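Local coordinates for DNA-(apurinic or apyrimidinic site) endonuclease 2 (Xenopus laevis, PDB 6WCD), which repairs damaged DNA as a metal-dependent 3'-5' exonuclease and weak apurinic/apyrimidinic endonuclease, this chain holding the catalytic domain, at residues D23-D28 with H300-A305; K251-C256 with S289-E294; D273-N278 with S284-S289; R279-S284 with A305-Q310. All coordinates share one frame; numbering follows the deposited sequence. Where two conformers were deposited one is given.

Overall arrangement
All four contacts gather round strands 286-291 and 303-307, neighbouring antiparallel strands at one border of the six-stranded sheet of the catalytic domain. Contact 1 sets the end of helix 18-25 on 303-307. Contact 2, about 12 Å from it between centres, lays loop 251-256 on the far end of 286-291; Asp273 of contact 3 is hydrogen-bonded to Thr255 of contact 2 and His300 of contact 1. Contact 3 joins strand 269-278 of the second sheet to 286-291, and contact 4, its centre about 6 Å away, packs helix 279-285 on 303-307. Along the chain 23-28 comes first, then 251-256, 273-294 and 300-310. The region joins the two sheets next to Asp273 and His300, assigned by similarity or prediction to catalysis or DNA binding.

Contact 1: residues D23-D28 with H300-A305; sequences DSLDAD and HCPVKA. With BU1 (1,4-butanediol), chain D.
Lys304 reaches from strand 303-307 to the C-terminal end of helix 18-25, where an outer helix of the DNase I-like alpha/beta sandwich lies on its sheet. CG stands anti to the backbone N (chi1 -176°), and the extended chain beyond it carries NZ across to the helix end. NZ donates to Leu25 O at 2.9 Å, with a C=O...N angle of 150°, and to Asp26 O at 3.0 Å, this time from well above the carbonyl plane. Asp26 leaves the helix with positive phi, which turns the two successive carbonyls toward one cation; the helix end is likely to favour that charge. With an alanine here, the carbonyls of Leu25 and Asp26 would probably lose their shared donor, and the bridging water its lysine partner. The close apolar part lies deeper: Leu25 CD2 meets Pro302 CG at 4.0 Å, the two side chains crossing at about a right angle, with Trp6 also against the proline. Asp26, by contrast, is exposed. Its OD2 stays 4.7 Å from Lys304 NZ, and a water fills in, donating to Asp26 OD2 at 2.6 Å and accepting from Lys304 NZ at 2.9 Å. Further along the loop, Asp28 belongs to a butanediol pocket, its OD2 lying 3.3 Å from C2 of the diol.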
loop_
_atom_site.group_PDB
_atom_site.type_symbol
_atom_site.label_atom_id
_atom_site.label_comp_id
_atom_site.label_asym_id
_atom_site.label_seq_id
_atom_site.Cartn_x
_atom_site.Cartn_y
_atom_site.Cartn_z
ATOM N N ASP A 23 -13.860 10.363 3.419
ATOM C CA ASP A 23 -15.160 10.335 2.740
ATOM C C ASP A 23 -15.047 10.862 1.317
ATOM O O ASP A 23 -15.713 10.355 0.406
ATOM C CB ASP A 23 -16.150 11.154 3.544
ATOM C CG ASP A 23 -16.588 10.473 4.866
ATOM O OD1 ASP A 23 -16.214 9.320 5.147
ATOM O OD2 ASP A 23 -17.347 11.107 5.641
ATOM N N SER A 24 -14.228 11.907 1.103
ATOM C CA SER A 24 -14.109 12.542 -0.201
ATOM C C SER A 24 -13.483 11.615 -1.233
ATOM O O SER A 24 -13.705 11.790 -2.435
ATOM C CB SER A 24 -13.286 13.824 -0.101
ATOM O OG SER A 24 -11.887 13.570 -0.019
ATOM N N LEU A 25 -12.682 10.664 -0.788
ATOM C CA LEU A 25 -12.021 9.729 -1.685
ATOM C C LEU A 25 -12.976 8.661 -2.186
ATOM O O LEU A 25 -12.678 7.977 -3.188
ATOM C CB LEU A 25 -10.829 9.096 -0.990
ATOM C CG LEU A 25 -9.706 10.037 -0.656
ATOM C CD1 LEU A 25 -8.722 9.388 0.271
ATOM C CD2 LEU A 25 -8.975 10.471 -1.935
ATOM N N ASP A 26 -14.118 8.479 -1.516
ATOM C CA ASP A 26 -15.251 7.648 -1.963
ATOM C C ASP A 26 -14.798 6.232 -2.346
ATOM O O ASP A 26 -14.921 5.809 -3.505
ATOM C CB ASP A 26 -15.982 8.296 -3.144
ATOM C CG ASP A 26 -17.310 7.631 -3.455
ATOM O OD1 ASP A 26 -17.856 6.928 -2.571
ATOM O OD2 ASP A 26 -17.788 7.790 -4.588
ATOM N N ALA A 27 -14.334 5.480 -1.342
ATOM C CA ALA A 27 -13.858 4.133 -1.567
ATOM C C ALA A 27 -14.110 3.238 -0.357
ATOM O O ALA A 27 -14.238 3.716 0.775
ATOM C CB ALA A 27 -12.358 4.101 -1.878
ATOM N N ASP A 28 -14.157 1.943 -0.601
ATOM C CA ASP A 28 -14.477 0.988 0.451
ATOM C C ASP A 28 -13.263 0.573 1.256
ATOM O O ASP A 28 -13.391 0.168 2.430
ATOM C CB ASP A 28 -15.059 -0.265 -0.162
ATOM C CG ASP A 28 -16.296 0.052 -1.015
ATOM O OD1 ASP A 28 -16.246 0.021 -2.276
ATOM O OD2 ASP A 28 -17.304 0.424 -0.403
ATOM N N HIS A 300 2.178 13.634 -3.120
ATOM C CA HIS A 300 1.679 12.643 -4.051
ATOM C C HIS A 300 0.186 12.872 -4.230
ATOM O O HIS A 300 -0.473 13.428 -3.323
ATOM C CB HIS A 300 1.841 11.202 -3.550
ATOM C CG HIS A 300 3.246 10.774 -3.286
ATOM N ND1 HIS A 300 3.750 9.617 -3.839
ATOM C CD2 HIS A 300 4.195 11.241 -2.454
ATOM C CE1 HIS A 300 4.980 9.420 -3.394
ATOM N NE2 HIS A 300 5.290 10.394 -2.560
ATOM N N CYS A 301 -0.357 12.360 -5.311
ATOM C CA CYS A 301 -1.808 12.243 -5.420
ATOM C C CYS A 301 -2.227 10.785 -5.322
ATOM O O CYS A 301 -1.414 9.883 -5.487
ATOM C CB CYS A 301 -2.344 12.855 -6.711
ATOM S SG CYS A 301 -1.930 11.987 -8.205
ATOM N N PRO A 302 -3.492 10.512 -5.038
ATOM C CA PRO A 302 -3.941 9.128 -4.942
ATOM C C PRO A 302 -4.042 8.428 -6.290
ATOM O O PRO A 302 -4.110 9.049 -7.363
ATOM C CB PRO A 302 -5.356 9.248 -4.349
ATOM C CG PRO A 302 -5.441 10.635 -3.822
ATOM C CD PRO A 302 -4.544 11.461 -4.726
ATOM N N VAL A 303 -4.111 7.107 -6.197
ATOM C CA VAL A 303 -4.520 6.229 -7.290
ATOM C C VAL A 303 -5.726 5.413 -6.814
ATOM O O VAL A 303 -5.923 5.198 -5.617
ATOM C CB VAL A 303 -3.386 5.327 -7.766
ATOM C CG1 VAL A 303 -2.236 6.188 -8.299
ATOM C CG2 VAL A 303 -2.816 4.468 -6.641
ATOM N N LYS A 304 -6.592 5.035 -7.752
ATOM C CA LYS A 304 -7.866 4.414 -7.392
ATOM C C LYS A 304 -8.212 3.324 -8.386
ATOM O O LYS A 304 -8.075 3.502 -9.598
ATOM C CB LYS A 304 -8.970 5.476 -7.336
ATOM C CG LYS A 304 -10.334 4.979 -6.890
ATOM C CD LYS A 304 -11.265 6.173 -6.605
ATOM C CE LYS A 304 -12.576 5.689 -6.131
ATOM N NZ LYS A 304 -13.383 6.930 -5.819
ATOM N N ALA A 305 -8.694 2.195 -7.879
ATOM C CA ALA A 305 -9.198 1.128 -8.716
ATOM C C ALA A 305 -10.670 0.866 -8.442
ATOM O O ALA A 305 -11.160 1.037 -7.306
ATOM C CB ALA A 305 -8.427 -0.149 -8.523
HETATM C C1 BU1 D . -21.053 -2.303 -0.446
HETATM C C2 BU1 D . -19.582 -1.943 -0.689
HETATM C C3 BU1 D . -19.263 -1.786 -2.175
HETATM C C4 BU1 D . -18.852 -3.135 -2.745
HETATM O O5 BU1 D . -21.221 -3.695 -0.332
HETATM O O6 BU1 D . -18.896 -3.206 -4.154
HETATM O O HOH W 1 -16.191 6.999 -6.425
#

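Contact 2: residues K251-C256 with S289-E294; sequences KNAFTC and SVIMPE
Ile291, at the end of strand 286-291, pushes its branched side chain against loop 251-256 and overlaps Thr255 above all. In the conformer given, CG2 is 3.8 Å and CD1 is 3.9 Å from Thr255 CG2, so the threonine methyl sits against both ends of the isoleucine. A chi1 of -39° lays the isoleucine CG1 beside the backbone N, where it leans on Ala253 CB at 4.3 Å, and leaves CG2 on the far side from that N, 3.5 Å from Phe254 O. Ala253 and Thr255 by side chain, and Phe254 by its carbonyl, thus meet the one isoleucine, and Phe243 of helix 242-246 and Val303 of the adjacent strand add to the same apolar cluster. The loop bends to do this: Ala253 is the centre of an inverse gamma turn, closed by a weak bond from Phe254 N to Asn252 O at 3.0 Å. The CB of Phe254 is directed away from Ile291, and its ring takes Asn252 CA over one face. Just beyond, Thr255 and Cys256 form a classic beta bulge opposite Thr270. With its methyl against Ile291, Thr255 has OG1 bonded to Asp273 OD2 and Ile272 N. Because Asp273 also bonds His300 ND1, this apolar contact probably fixes the threonine as a second-shell support for residues that, by similarity, matter for catalysis and DNA binding.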
loop_
_atom_site.group_PDB
_atom_site.type_symbol
_atom_site.label_atom_id
_atom_site.label_comp_id
_atom_site.label_asym_id
_atom_site.label_seq_id
_atom_site.Cartn_x
_atom_site.Cartn_y
_atom_site.Cartn_z
ATOM N N LYS A 251 0.253 9.428 -21.422
ATOM C CA LYS A 251 1.433 10.233 -21.101
ATOM C C LYS A 251 1.187 11.160 -19.911
ATOM O O LYS A 251 0.066 11.544 -19.611
ATOM C CB LYS A 251 1.815 11.085 -22.322
ATOM C CG LYS A 251 2.171 10.282 -23.528
ATOM C CD LYS A 251 2.459 11.218 -24.713
ATOM C CE LYS A 251 3.578 10.692 -25.602
ATOM N NZ LYS A 251 3.713 11.499 -26.866
ATOM N N ASN A 252 2.291 11.513 -19.213
ATOM C CA ASN A 252 2.231 12.482 -18.093
ATOM C C ASN A 252 1.340 12.048 -16.959
ATOM O O ASN A 252 0.741 12.863 -16.237
ATOM C CB ASN A 252 1.785 13.849 -18.618
ATOM C CG ASN A 252 2.657 14.328 -19.740
ATOM O OD1 ASN A 252 2.173 14.696 -20.819
ATOM N ND2 ASN A 252 3.956 14.297 -19.521
ATOM N N ALA A 253 1.229 10.749 -16.731
ATOM C CA ALA A 253 0.339 10.261 -15.717
ATOM C C ALA A 253 1.158 10.071 -14.445
ATOM O O ALA A 253 1.416 8.955 -14.013
ATOM C CB ALA A 253 -0.274 8.944 -16.136
ATOM N N PHE A 254 1.511 11.180 -13.819
ATOM C CA PHE A 254 2.373 11.122 -12.656
ATOM C C PHE A 254 1.592 11.162 -11.342
ATOM O O PHE A 254 0.420 11.566 -11.306
ATOM C CB PHE A 254 3.382 12.262 -12.686
ATOM C CG PHE A 254 4.174 12.332 -13.996
ATOM C CD1 PHE A 254 4.583 11.170 -14.643
ATOM C CD2 PHE A 254 4.472 13.549 -14.544
ATOM C CE1 PHE A 254 5.297 11.231 -15.838
ATOM C CE2 PHE A 254 5.201 13.626 -15.733
ATOM C CZ PHE A 254 5.614 12.452 -16.363
ATOM N N THR A 255 2.219 10.661 -10.276
ATOM C CA THR A 255 1.602 10.614 -8.960
ATOM C C THR A 255 2.384 11.355 -7.893
ATOM O O THR A 255 1.940 11.418 -6.733
ATOM C CB THR A 255 1.382 9.184 -8.503
ATOM O OG1 THR A 255 2.628 8.486 -8.340
ATOM C CG2 THR A 255 0.498 8.450 -9.466
ATOM N N CYS A 256 3.577 11.867 -8.226
ATOM C CA CYS A 256 4.475 12.438 -7.243
ATOM C C CYS A 256 5.228 13.578 -7.864
ATOM O O CYS A 256 5.818 13.411 -8.954
ATOM C CB CYS A 256 5.431 11.382 -6.711
ATOM S SG CYS A 256 6.580 12.013 -5.408
ATOM N N SER A 289 -8.542 1.524 -13.451
ATOM C CA SER A 289 -7.520 1.935 -12.501
ATOM C C SER A 289 -7.026 3.272 -12.997
ATOM O O SER A 289 -6.666 3.369 -14.174
ATOM C CB SER A 289 -6.404 0.908 -12.455
ATOM O OG SER A 289 -5.420 1.267 -11.530
ATOM N N VAL A 290 -7.043 4.292 -12.143
ATOM C CA VAL A 290 -6.847 5.667 -12.536
ATOM C C VAL A 290 -5.923 6.376 -11.543
ATOM O O VAL A 290 -5.628 5.888 -10.434
ATOM C CB VAL A 290 -8.176 6.447 -12.631
ATOM C CG1 VAL A 290 -9.179 5.729 -13.579
ATOM C CG2 VAL A 290 -8.783 6.619 -11.287
ATOM N N ILE A 291 -5.512 7.566 -11.948
ATOM C CA ILE A 291 -4.799 8.546 -11.127
ATOM C C ILE A 291 -5.829 9.597 -10.727
ATOM O O ILE A 291 -6.723 9.934 -11.502
ATOM C CB ILE A 291 -3.635 9.218 -11.893
ATOM C CG1 ILE A 291 -2.890 8.229 -12.782
ATOM C CG2 ILE A 291 -2.684 9.920 -10.916
ATOM C CD1 ILE A 291 -2.198 7.143 -12.011
ATOM N N MET A 292 -5.696 10.167 -9.531
ATOM C CA MET A 292 -6.576 11.238 -9.032
ATOM C C MET A 292 -5.794 12.541 -8.811
ATOM O O MET A 292 -5.582 12.980 -7.677
ATOM C CB MET A 292 -7.226 10.781 -7.717
ATOM C CG MET A 292 -8.003 9.464 -7.744
ATOM S SD MET A 292 -8.735 9.054 -6.129
ATOM C CE MET A 292 -10.148 10.166 -6.176
ATOM N N PRO A 293 -5.339 13.195 -9.886
ATOM C CA PRO A 293 -4.454 14.351 -9.711
ATOM C C PRO A 293 -5.166 15.563 -9.125
ATOM O O PRO A 293 -4.469 16.528 -8.733
ATOM C CB PRO A 293 -3.967 14.628 -11.140
ATOM C CG PRO A 293 -4.944 14.090 -11.987
ATOM C CD PRO A 293 -5.529 12.861 -11.293
ATOM N N GLU A 294 -6.496 15.531 -9.063
ATOM C CA GLU A 294 -7.257 16.626 -8.490
ATOM C C GLU A 294 -7.200 16.690 -6.984
ATOM O O GLU A 294 -7.583 17.726 -6.405
ATOM C CB GLU A 294 -8.739 16.535 -8.924
ATOM C CG GLU A 294 -9.580 15.391 -8.299
ATOM C CD GLU A 294 -9.346 13.989 -8.878
ATOM O OE1 GLU A 294 -8.523 13.824 -9.793
ATOM O OE2 GLU A 294 -10.044 13.044 -8.406
#

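Contact 3: residues D273-N278 with S284-S289; sequences DYILGN and SEFLDS
The ring of Phe286 meets Ile275 with its edge: the isoleucine CG2 lies near the ring plane, 4.1 Å from both Phe286 CZ and CE2. Over one face comes Met307, in the conformer given, with its CG nearly above the ring; over the opposite face lies Val282 CG2, so the phenyl is sandwiched between aliphatic groups while its far edge probes the next sheet. Phe286 CG is anti to its carbonyl carbon (chi1 -85°), which sends the ring inward, and Ile275 answers with CG2 anti to its backbone N. Beside them Gly277 makes room: a beta carbon at this position would stand 3.8 Å from Phe286 CE1. On the other flank Ser289 OG is 4.5 Å from Ile275 CB. That hydroxyl is bonded to Ser242 OG, which also bonds Ile275 O, so one serine of helix 242-246 joins both strands. Strand 286-291 is kinked by a classic beta bulge, Leu287 and Asp288 both facing Phe306, and Asp288 OD1 takes a weak bond (139°) from Ser289 N at 2.8 Å. The contact is part of the mostly apolar filling between the two sheets: strand 269-278 belongs to one sheet, 286-291 to the other, helix 279-285 is the short link between them, and Ile179 of strand 177-181 and Ala305 of strand 303-307 close round the same core.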
loop_
_atom_site.group_PDB
_atom_site.type_symbol
_atom_site.label_atom_id
_atom_site.label_comp_id
_atom_site.label_asym_id
_atom_site.label_seq_id
_atom_site.Cartn_x
_atom_site.Cartn_y
_atom_site.Cartn_z
ATOM N N ASP A 273 3.381 5.332 -7.540
ATOM C CA ASP A 273 2.278 4.757 -6.775
ATOM C C ASP A 273 1.460 3.852 -7.681
ATOM O O ASP A 273 1.039 4.243 -8.778
ATOM C CB ASP A 273 1.459 5.902 -6.238
ATOM C CG ASP A 273 2.276 6.790 -5.298
ATOM O OD1 ASP A 273 2.538 6.345 -4.117
ATOM O OD2 ASP A 273 2.714 7.906 -5.685
ATOM N N TYR A 274 1.226 2.642 -7.210
ATOM C CA TYR A 274 0.682 1.569 -7.987
ATOM C C TYR A 274 -0.436 0.861 -7.275
ATOM O O TYR A 274 -0.509 0.810 -6.047
ATOM C CB TYR A 274 1.759 0.506 -8.277
ATOM C CG TYR A 274 2.963 0.955 -9.029
ATOM C CD1 TYR A 274 3.100 0.659 -10.355
ATOM C CD2 TYR A 274 4.020 1.558 -8.397
ATOM C CE1 TYR A 274 4.235 0.980 -11.062
ATOM C CE2 TYR A 274 5.134 1.925 -9.097
ATOM C CZ TYR A 274 5.260 1.612 -10.410
ATOM O OH TYR A 274 6.387 1.904 -11.148
ATOM N N ILE A 275 -1.321 0.242 -8.098
ATOM C CA ILE A 275 -2.248 -0.797 -7.647
ATOM C C ILE A 275 -1.943 -2.019 -8.487
ATOM O O ILE A 275 -2.274 -2.090 -9.681
ATOM C CB ILE A 275 -3.726 -0.371 -7.739
ATOM C CG1 ILE A 275 -3.933 0.851 -6.858
ATOM C CG2 ILE A 275 -4.610 -1.547 -7.364
ATOM C CD1 ILE A 275 -5.317 1.491 -6.981
ATOM N N LEU A 276 -1.241 -2.981 -7.904
ATOM C CA LEU A 276 -0.843 -4.203 -8.594
ATOM C C LEU A 276 -1.792 -5.305 -8.184
ATOM O O LEU A 276 -2.228 -5.371 -7.039
ATOM C CB LEU A 276 0.603 -4.586 -8.209
ATOM C CG LEU A 276 1.644 -3.486 -8.331
ATOM C CD1 LEU A 276 2.943 -4.093 -7.799
ATOM C CD2 LEU A 276 1.745 -2.952 -9.724
ATOM N N GLY A 277 -2.198 -6.140 -9.123
ATOM C CA GLY A 277 -3.065 -7.259 -8.782
ATOM C C GLY A 277 -2.594 -8.496 -9.505
ATOM O O GLY A 277 -1.977 -8.419 -10.561
ATOM N N ASN A 278 -2.933 -9.655 -8.963
ATOM C CA ASN A 278 -2.586 -10.846 -9.719
ATOM C C ASN A 278 -3.348 -10.864 -11.053
ATOM O O ASN A 278 -4.448 -10.288 -11.175
ATOM C CB ASN A 278 -2.849 -12.112 -8.910
ATOM C CG ASN A 278 -4.284 -12.220 -8.440
ATOM O OD1 ASN A 278 -4.692 -11.488 -7.535
ATOM N ND2 ASN A 278 -5.015 -13.182 -8.989
ATOM N N SER A 284 -10.299 -10.315 -14.670
ATOM C CA SER A 284 -11.699 -10.716 -14.481
ATOM C C SER A 284 -12.494 -9.803 -13.556
ATOM O O SER A 284 -13.734 -9.798 -13.670
ATOM C CB SER A 284 -11.787 -12.131 -13.928
ATOM O OG SER A 284 -11.194 -13.028 -14.838
ATOM N N GLU A 285 -11.877 -9.086 -12.636
ATOM C CA GLU A 285 -12.631 -8.324 -11.664
ATOM C C GLU A 285 -12.429 -6.823 -11.734
ATOM O O GLU A 285 -13.238 -6.093 -11.167
ATOM C CB GLU A 285 -12.313 -8.784 -10.243
ATOM C CG GLU A 285 -12.537 -10.322 -10.035
ATOM C CD GLU A 285 -13.970 -10.806 -10.147
ATOM O OE1 GLU A 285 -14.886 -9.997 -9.897
ATOM O OE2 GLU A 285 -14.193 -12.010 -10.483
ATOM N N PHE A 286 -11.368 -6.333 -12.363
ATOM C CA PHE A 286 -11.182 -4.892 -12.431
ATOM C C PHE A 286 -12.001 -4.285 -13.566
ATOM O O PHE A 286 -12.144 -4.863 -14.644
ATOM C CB PHE A 286 -9.705 -4.503 -12.647
ATOM C CG PHE A 286 -8.863 -4.421 -11.403
ATOM C CD1 PHE A 286 -8.806 -5.415 -10.464
ATOM C CD2 PHE A 286 -8.044 -3.303 -11.206
ATOM C CE1 PHE A 286 -7.964 -5.303 -9.340
ATOM C CE2 PHE A 286 -7.216 -3.197 -10.088
ATOM C CZ PHE A 286 -7.181 -4.195 -9.169
ATOM N N LEU A 287 -12.532 -3.084 -13.300
ATOM C CA LEU A 287 -13.157 -2.254 -14.306
ATOM C C LEU A 287 -12.255 -1.111 -14.786
ATOM O O LEU A 287 -12.365 -0.715 -15.969
ATOM C CB LEU A 287 -14.477 -1.676 -13.761
ATOM C CG LEU A 287 -15.566 -2.721 -13.557
ATOM C CD1 LEU A 287 -16.636 -2.138 -12.649
ATOM C CD2 LEU A 287 -16.188 -3.189 -14.847
ATOM N N ASP A 288 -11.488 -0.522 -13.888
ATOM C CA ASP A 288 -10.609 0.583 -14.251
ATOM C C ASP A 288 -9.605 0.785 -13.137
ATOM O O ASP A 288 -9.762 0.287 -12.023
ATOM C CB ASP A 288 -11.416 1.846 -14.508
ATOM C CG ASP A 288 -10.692 2.888 -15.390
ATOM O OD1 ASP A 288 -9.528 2.699 -15.839
ATOM O OD2 ASP A 288 -11.360 3.930 -15.676
ATOM N N SER A 289 -8.542 1.524 -13.451
ATOM C CA SER A 289 -7.520 1.935 -12.501
ATOM C C SER A 289 -7.026 3.272 -12.997
ATOM O O SER A 289 -6.666 3.369 -14.174
ATOM C CB SER A 289 -6.404 0.908 -12.455
ATOM O OG SER A 289 -5.420 1.267 -11.530
#

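Contact 4: residues R279-S284 with A305-Q310; sequences RELVES and AFMKCQ. With BU1 (1,4-butanediol), chain D.
Ser284 O, in the last turn of helix 279-285, accepts a 2.7 Å hydrogen bond from a water and is flanked by the chain of Lys308, whose CD comes to 3.5 Å from it. The same water accepts from Lys308 NZ at 3.2 Å, so the ammonium reaches the helix end through solvent. Lys308 gets there by a fold in its chain: CG sits between the backbone N and carbonyl carbon (chi1 69°), and a second bend at chi3 swings the end back over the carbonyl. On the buried side Leu281 CD1 meets Met307 CE at 4.0 Å in the methionine conformer given. Here the helix that links the two sheets of the DNase I-like sandwich packs on the end of strand 303-307, with Phe286 and Ile179 completing the apolar patch. Past the strand, the Gln310 side chain folds back on the backbone: NE2 donates to Lys308 O at 2.9 Å (150° at the hydrogen), from well above that carbonyl's plane. The other end of the amide faces the butanediol pocket, where O6 of the diol donates to Gln310 OE1 at 2.9 Å.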
loop_
_atom_site.group_PDB
_atom_site.type_symbol
_atom_site.label_atom_id
_atom_site.label_comp_id
_atom_site.label_asym_id
_atom_site.label_seq_id
_atom_site.Cartn_x
_atom_site.Cartn_y
_atom_site.Cartn_z
ATOM N N ARG A 279 -2.771 -11.545 -12.043
ATOM C CA ARG A 279 -3.292 -11.488 -13.410
ATOM C C ARG A 279 -4.788 -11.766 -13.448
ATOM O O ARG A 279 -5.557 -11.004 -14.059
ATOM C CB ARG A 279 -2.541 -12.464 -14.303
ATOM C CG ARG A 279 -1.038 -12.145 -14.438
ATOM C CD ARG A 279 -0.497 -12.888 -15.655
ATOM N NE ARG A 279 0.939 -12.734 -15.863
ATOM C CZ ARG A 279 1.524 -12.703 -17.065
ATOM N NH1 ARG A 279 0.811 -12.776 -18.175
ATOM N NH2 ARG A 279 2.849 -12.584 -17.160
ATOM N N GLU A 280 -5.231 -12.866 -12.819
ATOM C CA GLU A 280 -6.635 -13.243 -12.926
ATOM C C GLU A 280 -7.566 -12.184 -12.326
ATOM O O GLU A 280 -8.667 -11.934 -12.849
ATOM C CB GLU A 280 -6.868 -14.601 -12.258
ATOM C CG GLU A 280 -8.221 -15.202 -12.582
ATOM C CD GLU A 280 -8.497 -16.496 -11.830
ATOM O OE1 GLU A 280 -9.660 -16.715 -11.420
ATOM O OE2 GLU A 280 -7.551 -17.291 -11.651
ATOM N N LEU A 281 -7.185 -11.592 -11.210
ATOM C CA LEU A 281 -7.981 -10.544 -10.579
ATOM C C LEU A 281 -8.140 -9.345 -11.475
ATOM O O LEU A 281 -9.251 -8.832 -11.646
ATOM C CB LEU A 281 -7.303 -10.125 -9.269
ATOM C CG LEU A 281 -8.042 -9.061 -8.452
ATOM C CD1 LEU A 281 -9.369 -9.613 -7.877
ATOM C CD2 LEU A 281 -7.095 -8.497 -7.355
ATOM N N VAL A 282 -7.056 -8.859 -12.050
ATOM C CA VAL A 282 -7.139 -7.677 -12.899
ATOM C C VAL A 282 -7.984 -7.972 -14.146
ATOM O O VAL A 282 -8.835 -7.176 -14.528
ATOM C CB VAL A 282 -5.728 -7.168 -13.245
ATOM C CG1 VAL A 282 -5.763 -6.006 -14.250
ATOM C CG2 VAL A 282 -5.027 -6.751 -12.003
ATOM N N GLU A 283 -7.753 -9.119 -14.802
ATOM C CA GLU A 283 -8.462 -9.463 -16.035
ATOM C C GLU A 283 -9.942 -9.690 -15.786
ATOM O O GLU A 283 -10.766 -9.359 -16.647
ATOM C CB GLU A 283 -7.855 -10.714 -16.659
ATOM C CG GLU A 283 -6.461 -10.519 -17.206
ATOM C CD GLU A 283 -5.800 -11.835 -17.671
ATOM O OE1 GLU A 283 -6.334 -12.922 -17.362
ATOM O OE2 GLU A 283 -4.740 -11.774 -18.325
ATOM N N SER A 284 -10.299 -10.315 -14.670
ATOM C CA SER A 284 -11.699 -10.716 -14.481
ATOM C C SER A 284 -12.494 -9.803 -13.556
ATOM O O SER A 284 -13.734 -9.798 -13.670
ATOM C CB SER A 284 -11.787 -12.131 -13.928
ATOM O OG SER A 284 -11.194 -13.028 -14.838
ATOM N N ALA A 305 -8.694 2.195 -7.879
ATOM C CA ALA A 305 -9.198 1.128 -8.716
ATOM C C ALA A 305 -10.670 0.866 -8.442
ATOM O O ALA A 305 -11.160 1.037 -7.306
ATOM C CB ALA A 305 -8.427 -0.149 -8.523
ATOM N N PHE A 306 -11.329 0.413 -9.495
ATOM C CA PHE A 306 -12.780 0.166 -9.543
ATOM C C PHE A 306 -12.903 -1.300 -9.909
ATOM O O PHE A 306 -12.359 -1.733 -10.926
ATOM C CB PHE A 306 -13.470 1.051 -10.592
ATOM C CG PHE A 306 -13.316 2.537 -10.326
ATOM C CD1 PHE A 306 -12.163 3.213 -10.706
ATOM C CD2 PHE A 306 -14.332 3.273 -9.743
ATOM C CE1 PHE A 306 -12.045 4.550 -10.437
ATOM C CE2 PHE A 306 -14.209 4.610 -9.525
ATOM C CZ PHE A 306 -13.029 5.246 -9.896
ATOM N N MET A 307 -13.614 -2.065 -9.086
ATOM C CA MET A 307 -13.714 -3.506 -9.268
ATOM C C MET A 307 -15.178 -3.952 -9.207
ATOM O O MET A 307 -16.001 -3.327 -8.548
ATOM C CB MET A 307 -12.887 -4.192 -8.171
ATOM C CG MET A 307 -11.434 -3.644 -8.105
ATOM S SD MET A 307 -10.583 -4.184 -6.592
ATOM C CE MET A 307 -10.535 -5.955 -6.888
ATOM N N LYS A 308 -15.464 -5.033 -9.873
ATOM C CA LYS A 308 -16.832 -5.539 -9.972
ATOM C C LYS A 308 -17.129 -6.571 -8.888
ATOM O O LYS A 308 -18.321 -6.893 -8.680
ATOM C CB LYS A 308 -17.119 -6.071 -11.372
ATOM C CG LYS A 308 -16.389 -7.302 -11.688
ATOM C CD LYS A 308 -16.513 -7.748 -13.146
ATOM C CE LYS A 308 -15.735 -6.846 -14.081
ATOM N NZ LYS A 308 -15.695 -7.413 -15.487
ATOM N N CYS A 309 -16.128 -7.050 -8.200
ATOM C CA CYS A 309 -16.369 -8.006 -7.117
ATOM C C CYS A 309 -16.981 -7.325 -5.898
ATOM O O CYS A 309 -16.895 -6.106 -5.718
ATOM C CB CYS A 309 -15.090 -8.712 -6.715
ATOM S SG CYS A 309 -13.703 -7.627 -6.333
ATOM N N GLN A 310 -17.702 -8.119 -5.109
ATOM C CA GLN A 310 -18.506 -7.591 -3.991
ATOM C C GLN A 310 -17.988 -8.156 -2.670
ATOM O O GLN A 310 -17.777 -9.365 -2.540
ATOM C CB GLN A 310 -19.971 -7.935 -4.174
ATOM C CG GLN A 310 -20.546 -7.444 -5.514
ATOM C CD GLN A 310 -20.506 -5.932 -5.644
ATOM O OE1 GLN A 310 -20.845 -5.219 -4.704
ATOM N NE2 GLN A 310 -20.000 -5.437 -6.781
HETATM C C1 BU1 D . -21.053 -2.303 -0.446
HETATM C C2 BU1 D . -19.582 -1.943 -0.689
HETATM C C3 BU1 D . -19.263 -1.786 -2.175
HETATM C C4 BU1 D . -18.852 -3.135 -2.745
HETATM O O5 BU1 D . -21.221 -3.695 -0.332
HETATM O O6 BU1 D . -18.896 -3.206 -4.154
HETATM O O HOH W 2 -15.403 -10.644 -15.613
#